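Local coordinates for protein arylamine n-acetyltransferase (Mycobacterium smegmatis, PDB 1W5R) that catalyses, in its native form, the transfer of an acetyl group from acetyl-CoA to arylamines, at residues Val91-Gly96 against Thr112-Ser117; Gly226-Val231 against His239-Ser244; Leu12-Leu17 against Ser38-Asn43. The protein carries 1 engineered substitution. All blocks are in the same frame, centred on the assembly; numbering follows the deposited sequence.

Contact 1 (Val91-Gly96 against Thr112-Ser117); sequences VERLSG and THNVLS
Glu92 to Gly96 pair in register with Ser117 to His113 as neighbouring antiparallel strands, their axes 4.5 Å apart at closest and their directions 148° apart. Backbone bonds join Glu92 with Ser117, Leu94 with Val115 and Gly96 with His113. At the Gly96 pair the ladder carries a classic beta bulge, because Thr112 N, by a weak bond, and His113 N both face Gly96 O.

One carbonyl is doubly held. Leu94 O takes Val115 N on one face of its plane and Asn114 ND2 on the other, the latter at 2.9 Å and nearly straight (171°). In Asn114, chi1 169° sets CG anti to the backbone N, on the carbonyl side; from there ND2 reaches Leu94 O, which lies in the amide plane. On the same face of the sheet, Leu116 CD2 touches both Val91 CG1 (3.9 Å) and Arg93 CG (4.0 Å). Arg93 and Leu116 run side by side; the guanidinium of Arg93 goes on to a salt bridge with Glu85 and a cation-pi contact with Tyr82, both on helix 73-87. On the opposite face, which Leu94, Val115 and Ser117 share, Leu94 CB meets Val115 CG2 at 3.9 Å, while Leu94 CD1 reaches Ser117 CB at 3.8 Å; Ser117 OG bonds to Arg126.

His113 touches Gly96 O through CB (3.7 Å), but its ring leads away from the partner strand. There NE2 bonds to Asp130 and the ring meets Tyr180 edge-to-face. His113 and Asp130, with engineered Gln73 at the position of the cysteine, are consistent with the Cys-His-Asp triad of the family. The chemistry implies a division of labour: bulge and ladder fix the His113 backbone, while Asp130 holds the far nitrogen and so limits rotation of the imidazole.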
loop_
_atom_site.group_PDB
_atom_site.type_symbol
_atom_site.label_atom_id
_atom_site.label_comp_id
_atom_site.label_asym_id
_atom_site.label_seq_id
_atom_site.Cartn_x
_atom_site.Cartn_y
_atom_site.Cartn_z
ATOM N N VAL A 91 -14.865 10.752 -35.274
ATOM C CA VAL A 91 -13.925 11.195 -34.238
ATOM C C VAL A 91 -13.372 12.580 -34.552
ATOM O O VAL A 91 -12.868 12.825 -35.665
ATOM C CB VAL A 91 -12.733 10.201 -34.089
ATOM C CG1 VAL A 91 -11.779 10.635 -32.958
ATOM C CG2 VAL A 91 -13.218 8.769 -33.873
ATOM N N GLU A 92 -13.475 13.487 -33.588
ATOM C CA GLU A 92 -12.754 14.758 -33.631
ATOM C C GLU A 92 -11.718 14.770 -32.513
ATOM O O GLU A 92 -11.988 14.273 -31.409
ATOM C CB GLU A 92 -13.710 15.940 -33.522
ATOM C CG GLU A 92 -14.624 16.034 -34.751
ATOM C CD GLU A 92 -15.674 17.119 -34.666
ATOM O OE1 GLU A 92 -16.074 17.501 -33.544
ATOM O OE2 GLU A 92 -16.114 17.585 -35.743
ATOM N N ARG A 93 -10.528 15.286 -32.822
ATOM C CA ARG A 93 -9.466 15.436 -31.831
ATOM C C ARG A 93 -9.500 16.816 -31.215
ATOM O O ARG A 93 -9.460 17.832 -31.913
ATOM C CB ARG A 93 -8.080 15.189 -32.442
ATOM C CG ARG A 93 -7.746 13.729 -32.756
ATOM C CD ARG A 93 -8.529 13.187 -33.962
ATOM N NE ARG A 93 -7.959 11.923 -34.407
ATOM C CZ ARG A 93 -8.430 11.179 -35.404
ATOM N NH1 ARG A 93 -9.505 11.570 -36.092
ATOM N NH2 ARG A 93 -7.821 10.045 -35.717
ATOM N N LEU A 94 -9.596 16.868 -29.892
ATOM C CA LEU A 94 -9.627 18.149 -29.208
ATOM C C LEU A 94 -8.357 18.352 -28.397
ATOM O O LEU A 94 -7.679 17.373 -28.046
ATOM C CB LEU A 94 -10.838 18.214 -28.272
ATOM C CG LEU A 94 -12.200 17.824 -28.874
ATOM C CD1 LEU A 94 -13.316 17.984 -27.846
ATOM C CD2 LEU A 94 -12.522 18.649 -30.118
ATOM N N SER A 95 -8.058 19.612 -28.108
ATOM C CA SER A 95 -6.959 19.974 -27.216
ATOM C C SER A 95 -7.471 20.636 -25.944
ATOM O O SER A 95 -8.565 21.221 -25.924
ATOM C CB SER A 95 -5.968 20.913 -27.926
ATOM O OG SER A 95 -6.601 22.137 -28.255
ATOM N N GLY A 96 -6.671 20.544 -24.884
ATOM C CA GLY A 96 -7.032 21.158 -23.621
ATOM C C GLY A 96 -5.846 21.581 -22.769
ATOM O O GLY A 96 -4.684 21.302 -23.099
ATOM N N THR A 112 -1.725 21.284 -23.370
ATOM C CA THR A 112 -0.844 20.118 -23.249
ATOM C C THR A 112 -1.610 18.797 -23.253
ATOM O O THR A 112 -1.021 17.724 -23.081
ATOM C CB THR A 112 -0.024 20.159 -21.960
ATOM O OG1 THR A 112 -0.911 20.035 -20.846
ATOM C CG2 THR A 112 0.792 21.440 -21.846
ATOM N N HIS A 113 -2.927 18.873 -23.426
ATOM C CA HIS A 113 -3.744 17.661 -23.423
ATOM C C HIS A 113 -4.464 17.488 -24.753
ATOM O O HIS A 113 -4.654 18.459 -25.512
ATOM C CB HIS A 113 -4.734 17.683 -22.251
ATOM C CG HIS A 113 -5.342 16.346 -21.935
ATOM N ND1 HIS A 113 -4.693 15.152 -22.169
ATOM C CD2 HIS A 113 -6.524 16.020 -21.355
ATOM C CE1 HIS A 113 -5.463 14.149 -21.782
ATOM N NE2 HIS A 113 -6.581 14.649 -21.285
ATOM N N ASN A 114 -4.860 16.251 -25.026
ATOM C CA ASN A 114 -5.538 15.870 -26.267
ATOM C C ASN A 114 -6.582 14.847 -25.849
ATOM O O ASN A 114 -6.252 13.888 -25.144
ATOM C CB ASN A 114 -4.495 15.279 -27.239
ATOM C CG ASN A 114 -5.089 14.585 -28.475
ATOM O OD1 ASN A 114 -4.513 13.603 -28.943
ATOM N ND2 ASN A 114 -6.200 15.097 -29.020
ATOM N N VAL A 115 -7.841 15.091 -26.236
ATOM C CA VAL A 115 -8.945 14.180 -25.936
ATOM C C VAL A 115 -9.781 13.969 -27.206
ATOM O O VAL A 115 -9.522 14.615 -28.233
ATOM C CB VAL A 115 -9.841 14.670 -24.757
ATOM C CG1 VAL A 115 -9.009 14.826 -23.498
ATOM C CG2 VAL A 115 -10.580 15.981 -25.098
ATOM N N LEU A 116 -10.760 13.064 -27.142
ATOM C CA LEU A 116 -11.576 12.754 -28.320
ATOM C C LEU A 116 -13.020 13.153 -28.105
ATOM O O LEU A 116 -13.551 13.001 -26.998
ATOM C CB LEU A 116 -11.532 11.263 -28.637
ATOM C CG LEU A 116 -10.129 10.673 -28.803
ATOM C CD1 LEU A 116 -10.239 9.161 -29.003
ATOM C CD2 LEU A 116 -9.385 11.355 -29.962
ATOM N N SER A 117 -13.639 13.663 -29.167
ATOM C CA SER A 117 -15.085 13.824 -29.191
ATOM C C SER A 117 -15.621 12.832 -30.228
ATOM O O SER A 117 -15.275 12.918 -31.421
ATOM C CB SER A 117 -15.461 15.262 -29.512
ATOM O OG SER A 117 -16.855 15.350 -29.765
#

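Contact 2 (Gly226-Val231 against His239-Ser244)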
loop_
_atom_site.group_PDB
_atom_site.type_symbol
_atom_site.label_atom_id
_atom_site.label_comp_id
_atom_site.label_asym_id
_atom_site.label_seq_id
_atom_site.Cartn_x
_atom_site.Cartn_y
_atom_site.Cartn_z
ATOM N N GLY A 226 7.887 9.014 -9.892
ATOM C CA GLY A 226 9.192 8.743 -9.270
ATOM C C GLY A 226 9.150 7.434 -8.477
ATOM O O GLY A 226 8.752 6.393 -9.004
ATOM N N ARG A 227 9.562 7.478 -7.201
ATOM C CA ARG A 227 9.557 6.290 -6.330
ATOM C C ARG A 227 8.203 5.972 -5.681
ATOM O O ARG A 227 8.056 4.937 -5.009
ATOM C CB ARG A 227 10.574 6.475 -5.198
ATOM C CG ARG A 227 10.136 7.513 -4.188
ATOM C CD ARG A 227 11.020 7.491 -2.943
ATOM N NE ARG A 227 12.287 8.193 -3.114
ATOM C CZ ARG A 227 13.496 7.652 -2.936
ATOM N NH1 ARG A 227 13.639 6.367 -2.623
ATOM N NH2 ARG A 227 14.569 8.423 -3.091
ATOM N N ASN A 228 7.224 6.855 -5.888
ATOM C CA ASN A 228 5.960 6.812 -5.166
ATOM C C ASN A 228 4.815 6.280 -6.012
ATOM O O ASN A 228 4.390 6.925 -6.980
ATOM C CB ASN A 228 5.617 8.211 -4.664
ATOM C CG ASN A 228 6.651 8.748 -3.692
ATOM O OD1 ASN A 228 6.917 8.143 -2.652
ATOM N ND2 ASN A 228 7.242 9.888 -4.031
ATOM N N LEU A 229 4.322 5.108 -5.637
ATOM C CA LEU A 229 3.186 4.488 -6.291
ATOM C C LEU A 229 1.925 4.712 -5.473
ATOM O O LEU A 229 1.803 4.214 -4.344
ATOM C CB LEU A 229 3.443 3.000 -6.508
ATOM C CG LEU A 229 2.292 2.135 -7.008
ATOM C CD1 LEU A 229 1.789 2.645 -8.364
ATOM C CD2 LEU A 229 2.722 0.683 -7.129
ATOM N N ALA A 230 0.988 5.477 -6.022
ATOM C CA ALA A 230 -0.321 5.654 -5.386
ATOM C C ALA A 230 -1.339 4.670 -5.961
ATOM O O ALA A 230 -1.395 4.454 -7.184
ATOM C CB ALA A 230 -0.821 7.083 -5.574
ATOM N N VAL A 231 -2.151 4.090 -5.084
ATOM C CA VAL A 231 -3.233 3.210 -5.496
ATOM C C VAL A 231 -4.521 3.737 -4.861
ATOM O O VAL A 231 -4.593 3.927 -3.649
ATOM C CB VAL A 231 -2.988 1.740 -5.051
ATOM C CG1 VAL A 231 -4.076 0.838 -5.622
ATOM C CG2 VAL A 231 -1.594 1.252 -5.469
ATOM N N HIS A 239 -0.080 4.043 -0.527
ATOM C CA HIS A 239 1.114 4.719 -0.983
ATOM C C HIS A 239 2.301 3.797 -0.799
ATOM O O HIS A 239 2.682 3.491 0.330
ATOM C CB HIS A 239 1.297 6.059 -0.265
ATOM C CG HIS A 239 0.215 7.051 -0.575
ATOM N ND1 HIS A 239 -0.073 7.460 -1.860
ATOM C CD2 HIS A 239 -0.658 7.706 0.230
ATOM C CE1 HIS A 239 -1.074 8.321 -1.835
ATOM N NE2 HIS A 239 -1.448 8.488 -0.577
ATOM N N ILE A 240 2.850 3.328 -1.911
ATOM C CA ILE A 240 4.006 2.450 -1.905
ATOM C C ILE A 240 5.235 3.287 -2.247
ATOM O O ILE A 240 5.307 3.918 -3.319
ATOM C CB ILE A 240 3.806 1.261 -2.886
ATOM C CG1 ILE A 240 2.580 0.438 -2.467
ATOM C CG2 ILE A 240 5.060 0.400 -2.972
ATOM C CD1 ILE A 240 1.962 -0.392 -3.569
ATOM N N ARG A 241 6.200 3.319 -1.334
ATOM C CA ARG A 241 7.427 4.089 -1.547
ATOM C C ARG A 241 8.588 3.136 -1.804
ATOM O O ARG A 241 9.032 2.411 -0.909
ATOM C CB ARG A 241 7.717 4.995 -0.343
ATOM C CG ARG A 241 8.940 5.891 -0.507
ATOM C CD ARG A 241 9.316 6.594 0.804
ATOM N NE ARG A 241 10.469 7.478 0.630
ATOM C CZ ARG A 241 11.745 7.075 0.613
ATOM N NH1 ARG A 241 12.066 5.793 0.738
ATOM N NH2 ARG A 241 12.705 7.971 0.451
ATOM N N PHE A 242 9.078 3.132 -3.036
ATOM C CA PHE A 242 10.209 2.294 -3.405
ATOM C C PHE A 242 11.523 2.863 -2.898
ATOM O O PHE A 242 11.715 4.079 -2.816
ATOM C CB PHE A 242 10.222 2.124 -4.929
ATOM C CG PHE A 242 9.052 1.343 -5.442
ATOM C CD1 PHE A 242 8.076 1.954 -6.253
ATOM C CD2 PHE A 242 8.878 0.006 -5.084
ATOM C CE1 PHE A 242 6.980 1.223 -6.709
ATOM C CE2 PHE A 242 7.793 -0.729 -5.548
ATOM C CZ PHE A 242 6.836 -0.114 -6.359
ATOM N N ASP A 243 12.420 1.954 -2.521
ATOM C CA ASP A 243 13.698 2.330 -1.947
ATOM C C ASP A 243 14.640 2.984 -2.951
ATOM O O ASP A 243 15.330 3.944 -2.605
ATOM C CB ASP A 243 14.392 1.101 -1.361
ATOM C CG ASP A 243 13.924 0.771 0.041
ATOM O OD1 ASP A 243 13.079 1.504 0.605
ATOM O OD2 ASP A 243 14.426 -0.238 0.578
ATOM N N SER A 244 14.646 2.457 -4.179
ATOM C CA SER A 244 15.651 2.801 -5.199
ATOM C C SER A 244 15.105 2.635 -6.622
ATOM O O SER A 244 14.006 2.109 -6.829
ATOM C CB SER A 244 16.898 1.908 -5.044
ATOM O OG SER A 244 16.626 0.600 -5.537
HETATM O O HOH W 1 8.326 9.498 -0.750
#
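Asn228-Val231 and His239-Phe242 are the antiparallel arms of a beta hairpin, strand directions 164° apart and axes 4.7 Å apart. Leu229 and Ile240 exchange both backbone bonds, and just beyond the first strand Phe242 N bonds to Arg227 O.

Two like-charged guanidinium groups stack near the end of this ladder. Arg227 and Arg241 run alongside each other in the same direction, with planes 9° apart and centres separated by 4.0 Å; Arg241 NH2 sits over the centre of the Arg227 group. The repulsion is probably eased by acceptors around Arg227: NH1 gives one N-H to Phe242 O and the other, more bent, to Asp243 O, each 3.0 Å away and near the guanidinium plane, while NH2 forms a salt bridge with Asp277. A bend at chi3 (80°) turns NE out of the line of the chain.

On the buried face, Leu229 CD2 meets Ile240 CD1 at 3.8 Å, and Phe242 CE1 approaches Leu229 CB, with helix 245-255 packed beside them. His239 to Phe242 also pair antiparallel with a strand of the second subunit, so the sheet continues across the dimer interface; Asp243 adds a salt bridge to Arg173 of the second subunit.

On the other face, Asn228 OD1 lies 3.7 Å from Arg241 CG and accepts a bond from a water at 2.7 Å, which in turn weakly accepts Arg241 NE.

Contact 3 (Leu12-Leu17 against Ser38-Asn43); sequences LTRIGL and SIPFEN
Ser38 directs CB toward the end of helix 8-14, 3.4 Å from Arg14 O, and its OG lies 3.4 Å from Ile15 CA. The hydroxyl stands anti to its own carbonyl carbon (chi1 -59°) and also approaches Ile15 O, but its hydrogen bond goes back to Ala34 O in helix 25-38. This is a close fit of a small side chain against backbone, with no hydrogen bond between the segments.

Arg14 starts anti to the backbone N and bends at chi2 (78°), which carries CD round and lets the chain lie obliquely across Ile39. CG touches Ile39 CG1 at 3.9 Å, and the same CG1 stands 4.1 Å above one face of the guanidinium, offset toward its rim. The polar end is held elsewhere: NE bonds to Leu64 O and NH2 to Arg69 O, fixing the rotation of the flat group while Ile39 lies against it.

Ile15 CG2 meets Ile39 CD1 at 3.9 Å, a methyl that also touches Arg14 CG. Ile39 packs further on His76 and Leu79 of helix 73-87.

Gly16, with positive phi, is the first non-helical residue after helix 8-14; Leu17 N returns to Leu12 O at 2.8 Å and Gly16 N to Thr13 O at 3.1 Å. The arrangement joins two helix C-terminal ends, a Schellman motif meeting the last residue of helix 25-38, in the N-terminal helical part of the arylamine N-acetyltransferase fold.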
loop_
_atom_site.group_PDB
_atom_site.type_symbol
_atom_site.label_atom_id
_atom_site.label_comp_id
_atom_site.label_asym_id
_atom_site.label_seq_id
_atom_site.Cartn_x
_atom_site.Cartn_y
_atom_site.Cartn_z
ATOM N N LEU A 12 -6.422 -4.811 -31.056
ATOM C CA LEU A 12 -7.445 -5.553 -30.330
ATOM C C LEU A 12 -6.844 -6.638 -29.451
ATOM O O LEU A 12 -7.273 -6.817 -28.319
ATOM C CB LEU A 12 -8.498 -6.118 -31.288
ATOM C CG LEU A 12 -9.307 -5.036 -32.015
ATOM C CD1 LEU A 12 -10.022 -5.647 -33.229
ATOM C CD2 LEU A 12 -10.292 -4.300 -31.104
ATOM N N THR A 13 -5.846 -7.353 -29.974
ATOM C CA THR A 13 -5.079 -8.324 -29.181
ATOM C C THR A 13 -4.358 -7.666 -27.993
ATOM O O THR A 13 -4.391 -8.180 -26.871
ATOM C CB THR A 13 -4.062 -9.089 -30.057
ATOM O OG1 THR A 13 -4.770 -9.794 -31.081
ATOM C CG2 THR A 13 -3.258 -10.081 -29.220
ATOM N N ARG A 14 -3.720 -6.523 -28.257
ATOM C CA ARG A 14 -3.034 -5.744 -27.240
ATOM C C ARG A 14 -3.949 -5.423 -26.062
ATOM O O ARG A 14 -3.522 -5.476 -24.902
ATOM C CB ARG A 14 -2.495 -4.448 -27.865
ATOM C CG ARG A 14 -1.758 -3.525 -26.894
ATOM C CD ARG A 14 -0.353 -4.014 -26.612
ATOM N NE ARG A 14 0.444 -2.950 -26.000
ATOM C CZ ARG A 14 0.883 -2.950 -24.746
ATOM N NH1 ARG A 14 0.625 -3.969 -23.927
ATOM N NH2 ARG A 14 1.589 -1.915 -24.301
ATOM N N ILE A 15 -5.201 -5.081 -26.357
ATOM C CA ILE A 15 -6.155 -4.705 -25.301
ATOM C C ILE A 15 -7.055 -5.853 -24.822
ATOM O O ILE A 15 -7.928 -5.655 -23.983
ATOM C CB ILE A 15 -6.974 -3.430 -25.647
ATOM C CG1 ILE A 15 -7.968 -3.675 -26.794
ATOM C CG2 ILE A 15 -6.019 -2.260 -25.964
ATOM C CD1 ILE A 15 -9.024 -2.589 -26.955
ATOM N N GLY A 16 -6.820 -7.055 -25.344
ATOM C CA GLY A 16 -7.521 -8.244 -24.854
ATOM C C GLY A 16 -8.917 -8.443 -25.408
ATOM O O GLY A 16 -9.764 -9.068 -24.758
ATOM N N LEU A 17 -9.155 -7.910 -26.602
ATOM C CA LEU A 17 -10.392 -8.147 -27.340
ATOM C C LEU A 17 -10.099 -8.978 -28.595
ATOM O O LEU A 17 -8.942 -9.130 -28.997
ATOM C CB LEU A 17 -11.063 -6.820 -27.720
ATOM C CG LEU A 17 -11.531 -5.874 -26.610
ATOM C CD1 LEU A 17 -12.148 -4.632 -27.233
ATOM C CD2 LEU A 17 -12.523 -6.543 -25.657
ATOM N N SER A 38 -4.911 -2.276 -20.187
ATOM C CA SER A 38 -3.907 -2.962 -21.014
ATOM C C SER A 38 -2.697 -2.143 -21.455
ATOM O O SER A 38 -1.601 -2.707 -21.603
ATOM C CB SER A 38 -4.565 -3.526 -22.278
ATOM O OG SER A 38 -5.612 -4.435 -21.976
ATOM N N ILE A 39 -2.910 -0.854 -21.718
ATOM C CA ILE A 39 -1.831 0.002 -22.223
ATOM C C ILE A 39 -1.597 1.087 -21.165
ATOM O O ILE A 39 -2.467 1.926 -20.937
ATOM C CB ILE A 39 -2.153 0.630 -23.615
ATOM C CG1 ILE A 39 -2.593 -0.448 -24.625
ATOM C CG2 ILE A 39 -0.941 1.399 -24.154
ATOM C CD1 ILE A 39 -2.957 0.120 -26.019
ATOM N N PRO A 40 -0.437 1.047 -20.501
ATOM C CA PRO A 40 -0.221 2.015 -19.439
ATOM C C PRO A 40 0.121 3.417 -19.945
ATOM O O PRO A 40 0.616 3.587 -21.065
ATOM C CB PRO A 40 0.961 1.413 -18.677
ATOM C CG PRO A 40 1.772 0.732 -19.757
ATOM C CD PRO A 40 0.717 0.140 -20.670
ATOM N N PHE A 41 -0.162 4.413 -19.113
ATOM C CA PHE A 41 0.416 5.738 -19.291
ATOM C C PHE A 41 1.895 5.626 -18.897
ATOM O O PHE A 41 2.240 5.044 -17.866
ATOM C CB PHE A 41 -0.294 6.748 -18.383
ATOM C CG PHE A 41 0.140 8.161 -18.589
ATOM C CD1 PHE A 41 -0.667 9.045 -19.309
ATOM C CD2 PHE A 41 1.349 8.625 -18.052
ATOM C CE1 PHE A 41 -0.276 10.381 -19.499
ATOM C CE2 PHE A 41 1.758 9.956 -18.242
ATOM C CZ PHE A 41 0.939 10.834 -18.976
ATOM N N GLU A 42 2.779 6.156 -19.735
ATOM C CA GLU A 42 4.189 6.302 -19.338
ATOM C C GLU A 42 4.838 7.402 -20.149
ATOM O O GLU A 42 4.430 7.691 -21.282
ATOM C CB GLU A 42 4.993 5.012 -19.512
ATOM C CG GLU A 42 4.844 4.414 -20.912
ATOM C CD GLU A 42 6.152 4.190 -21.625
ATOM O OE1 GLU A 42 6.970 5.135 -21.676
ATOM O OE2 GLU A 42 6.332 3.093 -22.181
ATOM N N ASN A 43 5.863 8.005 -19.562
ATOM C CA ASN A 43 6.638 9.038 -20.252
ATOM C C ASN A 43 8.127 8.693 -20.287
ATOM O O ASN A 43 8.956 9.578 -20.168
ATOM C CB ASN A 43 6.457 10.397 -19.567
ATOM C CG ASN A 43 7.146 10.439 -18.219
ATOM O OD1 ASN A 43 7.134 9.442 -17.496
ATOM N ND2 ASN A 43 7.763 11.576 -17.882
#

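How the contacts relate
From the N terminus, contact 3 comes first: it closes the loop that holds helix 25-38, bringing its end back to the end of helix 8-14. Contact 1 follows, joining two strands of the larger antiparallel sheet across a mostly irregular connection, and contact 2 closes a short hairpin later. The three lie in series, none nested or crossing. Contacts 1 and 3 share helix 73-87 as a neighbour, with nearest atoms about 7 Å apart. Segment 38-43 of contact 3 runs into strand 41-42, and contact 2 uses 236-242, the two edge strands of the smaller sheet within this chain; the latter continues into the second subunit. Contacts 1 and 2 lie on opposite sides of the chain's centre.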